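Local coordinates for protein hydrolase, haloacid dehalogenase-like family (PDB 2I6X) that probably acts as a hydrolase of the haloacid dehalogenase superfamily, with its substrate unknown, at residues A[13-18]-A[197-202]; A[93-98]-A[125-130]. All coordinates share one frame; numbering follows the deposited sequence. Where two conformers were deposited one is given.

Contact 1 of 2, residues A[13-18]-A[197-202]; sequences GGVLIH and ENWIPA
The squiggle turn of the HAD fold, which follows strand 7-10, offers the carbonyl of Val15 to the indole of Trp199 near the C-terminus. Trp199 NE1 donates to Val15 O at 2.9 Å, with an N-H...O angle of 158°. The oxygen lies close to the indole plane, in front of the N-H. The donor is tilted 31° from the Val15 carbonyl plane.

Beyond the squiggle, strand 17-19 pairs with strand 87-90 to form the flap. The helical cap is inserted between these two strands. Trp199 CG stands between its own backbone N and carbonyl carbon (chi1 46°), and the indole is directed at the squiggle. Leu16 CD2 meets the benzo edge at Trp199 CZ2, 3.8 Å away. Val15 CG1 packs 3.7 Å from Trp199 NE1, and the two side chains cross at about a right angle. Pro193 also touches both Val15 and Trp199. Next to the indole, helix 200-207 begins. Asn198 OD1 caps it by accepting from Ile200 N at 3.2 Å, with the donor above the amide plane.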
loop_
_atom_site.group_PDB
_atom_site.type_symbol
_atom_site.label_atom_id
_atom_site.label_comp_id
_atom_site.label_asym_id
_atom_site.label_seq_id
_atom_site.Cartn_x
_atom_site.Cartn_y
_atom_site.Cartn_z
ATOM N N GLY A 13 2.658 -1.061 -1.788
ATOM C CA GLY A 13 2.975 -2.419 -2.182
ATOM C C GLY A 13 2.785 -2.570 -3.679
ATOM O O GLY A 13 1.753 -2.117 -4.236
ATOM N N GLY A 14 3.768 -3.190 -4.339
ATOM C CA GLY A 14 3.667 -3.464 -5.773
ATOM C C GLY A 14 4.300 -2.352 -6.588
ATOM O O GLY A 14 5.258 -2.576 -7.334
ATOM N N VAL A 15 3.821 -1.144 -6.379
ATOM C CA VAL A 15 4.296 0.049 -7.064
ATOM C C VAL A 15 5.666 0.595 -6.550
ATOM O O VAL A 15 6.591 0.822 -7.326
ATOM C CB VAL A 15 3.139 1.134 -6.988
ATOM C CG1 VAL A 15 3.560 2.451 -7.603
ATOM C CG2 VAL A 15 1.915 0.582 -7.674
ATOM N N LEU A 16 5.782 0.803 -5.234
ATOM C CA LEU A 16 6.979 1.406 -4.650
ATOM C C LEU A 16 7.828 0.367 -3.915
ATOM O O LEU A 16 9.057 0.492 -3.833
ATOM C CB LEU A 16 6.583 2.542 -3.713
ATOM C CG LEU A 16 5.843 3.755 -4.300
ATOM C CD1 LEU A 16 5.253 4.689 -3.213
ATOM C CD2 LEU A 16 6.795 4.531 -5.208
ATOM N N ILE A 17 7.178 -0.657 -3.361
ATOM C CA ILE A 17 7.908 -1.732 -2.714
ATOM C C ILE A 17 7.549 -2.998 -3.467
ATOM O O ILE A 17 6.369 -3.380 -3.515
ATOM C CB ILE A 17 7.506 -1.926 -1.209
ATOM C CG1 ILE A 17 7.591 -0.615 -0.427
ATOM C CG2 ILE A 17 8.328 -3.085 -0.546
ATOM C CD1 ILE A 17 7.121 -0.754 1.014
ATOM N N HIS A 18 8.550 -3.627 -4.086
ATOM C CA HIS A 18 8.393 -4.927 -4.747
ATOM C C HIS A 18 8.062 -5.950 -3.677
ATOM O O HIS A 18 8.704 -5.983 -2.613
ATOM C CB HIS A 18 9.685 -5.316 -5.502
ATOM C CG HIS A 18 9.644 -6.667 -6.165
ATOM N ND1 HIS A 18 10.779 -7.311 -6.613
ATOM C CD2 HIS A 18 8.612 -7.492 -6.464
ATOM C CE1 HIS A 18 10.447 -8.470 -7.154
ATOM N NE2 HIS A 18 9.137 -8.606 -7.072
ATOM N N GLU A 197 8.126 -3.751 -11.670
ATOM C CA GLU A 197 8.423 -3.058 -12.928
ATOM C C GLU A 197 9.099 -1.694 -12.673
ATOM O O GLU A 197 8.684 -0.972 -11.763
ATOM C CB GLU A 197 7.116 -2.848 -13.686
ATOM C CG GLU A 197 7.262 -2.401 -15.146
ATOM C CD GLU A 197 5.901 -2.046 -15.757
ATOM O OE1 GLU A 197 5.833 -1.116 -16.608
ATOM O OE2 GLU A 197 4.889 -2.680 -15.364
ATOM N N ASN A 198 10.105 -1.326 -13.469
ATOM C CA ASN A 198 10.575 0.066 -13.455
ATOM C C ASN A 198 9.704 0.955 -14.304
ATOM O O ASN A 198 9.895 1.037 -15.522
ATOM C CB ASN A 198 12.030 0.281 -13.913
ATOM C CG ASN A 198 12.440 1.778 -13.790
ATOM O OD1 ASN A 198 11.814 2.533 -13.013
ATOM N ND2 ASN A 198 13.457 2.208 -14.544
ATOM N N TRP A 199 8.787 1.655 -13.656
ATOM C CA TRP A 199 7.789 2.433 -14.379
ATOM C C TRP A 199 8.151 3.900 -14.543
ATOM O O TRP A 199 7.354 4.656 -15.076
ATOM C CB TRP A 199 6.426 2.326 -13.700
ATOM C CG TRP A 199 6.444 2.489 -12.189
ATOM C CD1 TRP A 199 6.208 1.505 -11.270
ATOM C CD2 TRP A 199 6.691 3.690 -11.440
ATOM N NE1 TRP A 199 6.298 2.007 -10.000
ATOM C CE2 TRP A 199 6.576 3.350 -10.067
ATOM C CE3 TRP A 199 7.006 5.011 -11.784
ATOM C CZ2 TRP A 199 6.770 4.302 -9.026
ATOM C CZ3 TRP A 199 7.200 5.950 -10.768
ATOM C CH2 TRP A 199 7.093 5.587 -9.399
ATOM N N ILE A 200 9.320 4.303 -14.049
ATOM C CA ILE A 200 9.723 5.695 -14.110
ATOM C C ILE A 200 9.652 6.228 -15.538
ATOM O O ILE A 200 8.988 7.237 -15.753
ATOM C CB ILE A 200 11.107 5.971 -13.468
ATOM C CG1 ILE A 200 11.026 5.794 -11.948
ATOM C CG2 ILE A 200 11.590 7.374 -13.811
ATOM C CD1 ILE A 200 12.401 5.651 -11.285
ATOM N N PRO A 201 10.324 5.565 -16.518
ATOM C CA PRO A 201 10.205 6.098 -17.898
ATOM C C PRO A 201 8.762 6.269 -18.423
ATOM O O PRO A 201 8.437 7.318 -18.990
ATOM C CB PRO A 201 11.021 5.097 -18.738
ATOM C CG PRO A 201 12.048 4.538 -17.761
ATOM C CD PRO A 201 11.241 4.401 -16.469
ATOM N N ALA A 202 7.900 5.273 -18.199
ATOM C CA ALA A 202 6.506 5.317 -18.676
ATOM C C ALA A 202 5.674 6.412 -18.006
ATOM O O ALA A 202 4.863 7.083 -18.657
ATOM C CB ALA A 202 5.819 3.959 -18.492
#

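Contact 2 of 2, residues A[93-98]-A[125-130]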
loop_
_atom_site.group_PDB
_atom_site.type_symbol
_atom_site.label_atom_id
_atom_site.label_comp_id
_atom_site.label_asym_id
_atom_site.label_seq_id
_atom_site.Cartn_x
_atom_site.Cartn_y
_atom_site.Cartn_z
ATOM N N GLU A 93 15.164 4.368 -5.847
ATOM C CA GLU A 93 15.082 5.203 -7.041
ATOM C C GLU A 93 13.680 5.738 -7.335
ATOM O O GLU A 93 13.548 6.875 -7.763
ATOM C CB GLU A 93 15.758 4.571 -8.265
ATOM C CG GLU A 93 14.967 3.555 -9.101
ATOM C CD GLU A 93 15.793 3.062 -10.319
ATOM O OE1 GLU A 93 15.943 3.834 -11.313
ATOM O OE2 GLU A 93 16.311 1.907 -10.273
ATOM N N LYS A 94 12.648 4.935 -7.076
ATOM C CA LYS A 94 11.279 5.397 -7.255
ATOM C C LYS A 94 10.910 6.442 -6.213
ATOM O O LYS A 94 10.189 7.384 -6.521
ATOM C CB LYS A 94 10.287 4.244 -7.274
ATOM C CG LYS A 94 10.479 3.302 -8.459
ATOM C CD LYS A 94 9.509 2.141 -8.343
ATOM C CE LYS A 94 9.739 1.046 -9.373
ATOM N NZ LYS A 94 8.757 -0.066 -9.154
ATOM N N PHE A 95 11.439 6.314 -4.993
ATOM C CA PHE A 95 11.231 7.379 -4.004
ATOM C C PHE A 95 11.959 8.673 -4.374
ATOM O O PHE A 95 11.407 9.760 -4.216
ATOM C CB PHE A 95 11.579 6.915 -2.589
ATOM C CG PHE A 95 10.477 6.159 -1.936
ATOM C CD1 PHE A 95 9.372 6.834 -1.400
ATOM C CD2 PHE A 95 10.502 4.769 -1.892
ATOM C CE1 PHE A 95 8.311 6.126 -0.779
ATOM C CE2 PHE A 95 9.446 4.052 -1.294
ATOM C CZ PHE A 95 8.354 4.739 -0.728
ATOM N N ASP A 96 13.188 8.544 -4.872
ATOM C CA ASP A 96 13.911 9.683 -5.413
ATOM C C ASP A 96 13.125 10.390 -6.519
ATOM O O ASP A 96 13.039 11.616 -6.522
ATOM C CB ASP A 96 15.300 9.260 -5.930
ATOM C CG ASP A 96 16.320 9.139 -4.815
ATOM O OD1 ASP A 96 16.039 9.620 -3.689
ATOM O OD2 ASP A 96 17.407 8.576 -5.051
ATOM N N TYR A 97 12.549 9.605 -7.434
ATOM C CA TYR A 97 11.789 10.137 -8.547
ATOM C C TYR A 97 10.544 10.874 -8.063
ATOM O O TYR A 97 10.217 11.944 -8.549
ATOM C CB TYR A 97 11.400 9.037 -9.534
ATOM C CG TYR A 97 10.484 9.555 -10.610
ATOM C CD1 TYR A 97 10.927 10.531 -11.519
ATOM C CD2 TYR A 97 9.181 9.103 -10.711
ATOM C CE1 TYR A 97 10.073 11.045 -12.506
ATOM C CE2 TYR A 97 8.306 9.605 -11.703
ATOM C CZ TYR A 97 8.764 10.574 -12.589
ATOM O OH TYR A 97 7.932 11.063 -13.562
ATOM N N ILE A 98 9.860 10.280 -7.104
ATOM C CA ILE A 98 8.672 10.859 -6.500
ATOM C C ILE A 98 9.079 12.164 -5.829
ATOM O O ILE A 98 8.386 13.152 -5.921
ATOM C CB ILE A 98 8.031 9.846 -5.500
ATOM C CG1 ILE A 98 7.319 8.743 -6.265
ATOM C CG2 ILE A 98 7.022 10.485 -4.546
ATOM C CD1 ILE A 98 6.621 7.795 -5.333
ATOM N N ARG A 125 14.208 3.731 9.513
ATOM C CA ARG A 125 14.811 2.529 8.935
ATOM C C ARG A 125 14.126 2.133 7.629
ATOM O O ARG A 125 14.441 1.092 7.040
ATOM C CB ARG A 125 14.699 1.376 9.930
ATOM C CG ARG A 125 15.265 1.736 11.275
ATOM C CD ARG A 125 16.647 2.410 11.122
ATOM N NE ARG A 125 17.301 2.526 12.417
ATOM C CZ ARG A 125 18.547 2.951 12.601
ATOM N NH1 ARG A 125 19.030 3.005 13.832
ATOM N NH2 ARG A 125 19.301 3.319 11.564
ATOM N N PHE A 126 13.182 2.947 7.184
ATOM C CA PHE A 126 12.441 2.606 5.989
ATOM C C PHE A 126 13.315 2.742 4.733
ATOM O O PHE A 126 13.312 1.858 3.898
ATOM C CB PHE A 126 11.160 3.436 5.915
ATOM C CG PHE A 126 10.318 3.164 4.697
ATOM C CD1 PHE A 126 9.878 1.882 4.407
ATOM C CD2 PHE A 126 9.935 4.213 3.864
ATOM C CE1 PHE A 126 9.101 1.653 3.303
ATOM C CE2 PHE A 126 9.169 3.992 2.762
ATOM C CZ PHE A 126 8.742 2.722 2.468
ATOM N N LEU A 127 14.094 3.823 4.653
ATOM C CA LEU A 127 14.923 4.154 3.484
ATOM C C LEU A 127 16.324 4.557 3.892
ATOM O O LEU A 127 16.519 5.125 4.981
ATOM C CB LEU A 127 14.314 5.311 2.698
ATOM C CG LEU A 127 13.135 5.009 1.767
ATOM C CD1 LEU A 127 12.306 6.247 1.554
ATOM C CD2 LEU A 127 13.631 4.479 0.431
ATOM N N PRO A 128 17.315 4.304 3.010
ATOM C CA PRO A 128 18.685 4.629 3.382
ATOM C C PRO A 128 18.809 6.080 3.799
ATOM O O PRO A 128 19.664 6.417 4.615
ATOM C CB PRO A 128 19.469 4.371 2.089
ATOM C CG PRO A 128 18.684 3.322 1.401
ATOM C CD PRO A 128 17.249 3.732 1.650
ATOM N N SER A 129 17.931 6.922 3.263
ATOM C CA SER A 129 17.992 8.344 3.523
ATOM C C SER A 129 17.487 8.707 4.913
ATOM O O SER A 129 17.750 9.801 5.386
ATOM C CB SER A 129 17.214 9.106 2.449
ATOM O OG SER A 129 15.831 8.773 2.468
ATOM N N GLY A 130 16.767 7.786 5.559
ATOM C CA GLY A 130 16.112 8.054 6.843
ATOM C C GLY A 130 14.828 8.861 6.688
ATOM O O GLY A 130 14.316 9.449 7.648
#
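Phe95 on helix 92-101 packs against Phe126 and Leu127, in the loop that runs from helix 115-121 to strand 139-142. Both segments belong to the α/β Rossmann-like core of the HAD fold. The helix follows the second flap strand, 87-90, and precedes core strand 106-111. The contact is apolar and buried.

From Phe95 CB, which is directed toward the loop, the ring is set by CG lying anti to the carbonyl carbon (chi1 -82°). At its root, Phe95 CG meets Leu127 CD1 at 3.9 Å. One atom further out, Phe95 CD2 touches Leu127 CD2, also at 3.9 Å. Both leucine methyls lie on one side of the ring plane, CD1 over the ring and CD2 beyond its rim near CD2 of Phe95. Leu127 CD1 is 4.2 Å from the ring centroid of Phe95 and 19° off the normal, a CH-pi contact. Further along, Phe95 CE2 reaches the outer edge of Phe126. The tip atom Phe95 CZ comes closest, 3.7 Å from Phe126 CE2.

The two phenyl rings form an offset edge-to-face pair. Their planes stand at 84° and their centroids are 5.5 Å apart. Phe126 presents its edge on the same side of the Phe95 ring plane as Leu127 CD1. Ile90 of the flap touches all three side chains, and the ring of Phe136 also meets Phe95. Just after the packed leucine the loop folds into a type I beta turn, in which Gly130 N donates to Leu127 O at 2.7 Å.

Helix 92-101 joins the two contacts, whose centres lie 13 Å apart. Lys94 extends to contact 1, while its neighbour Phe95 serves contact 2. Lys94 NZ lies 2.8 Å from Glu197 O and 3.0 Å from Val15 O, both probable hydrogen bonds. The ammonium would link the squiggle to the segment ahead of helix 200-207. One turn on, Ile98 packs on Leu16. The flap is shared as well: strand 17-19 starts within contact 1, and Ile90 of its partner strand touches contact 2. In HAD enzymes the active site lies at the C-terminal end of the strand before the squiggle, here 7-10.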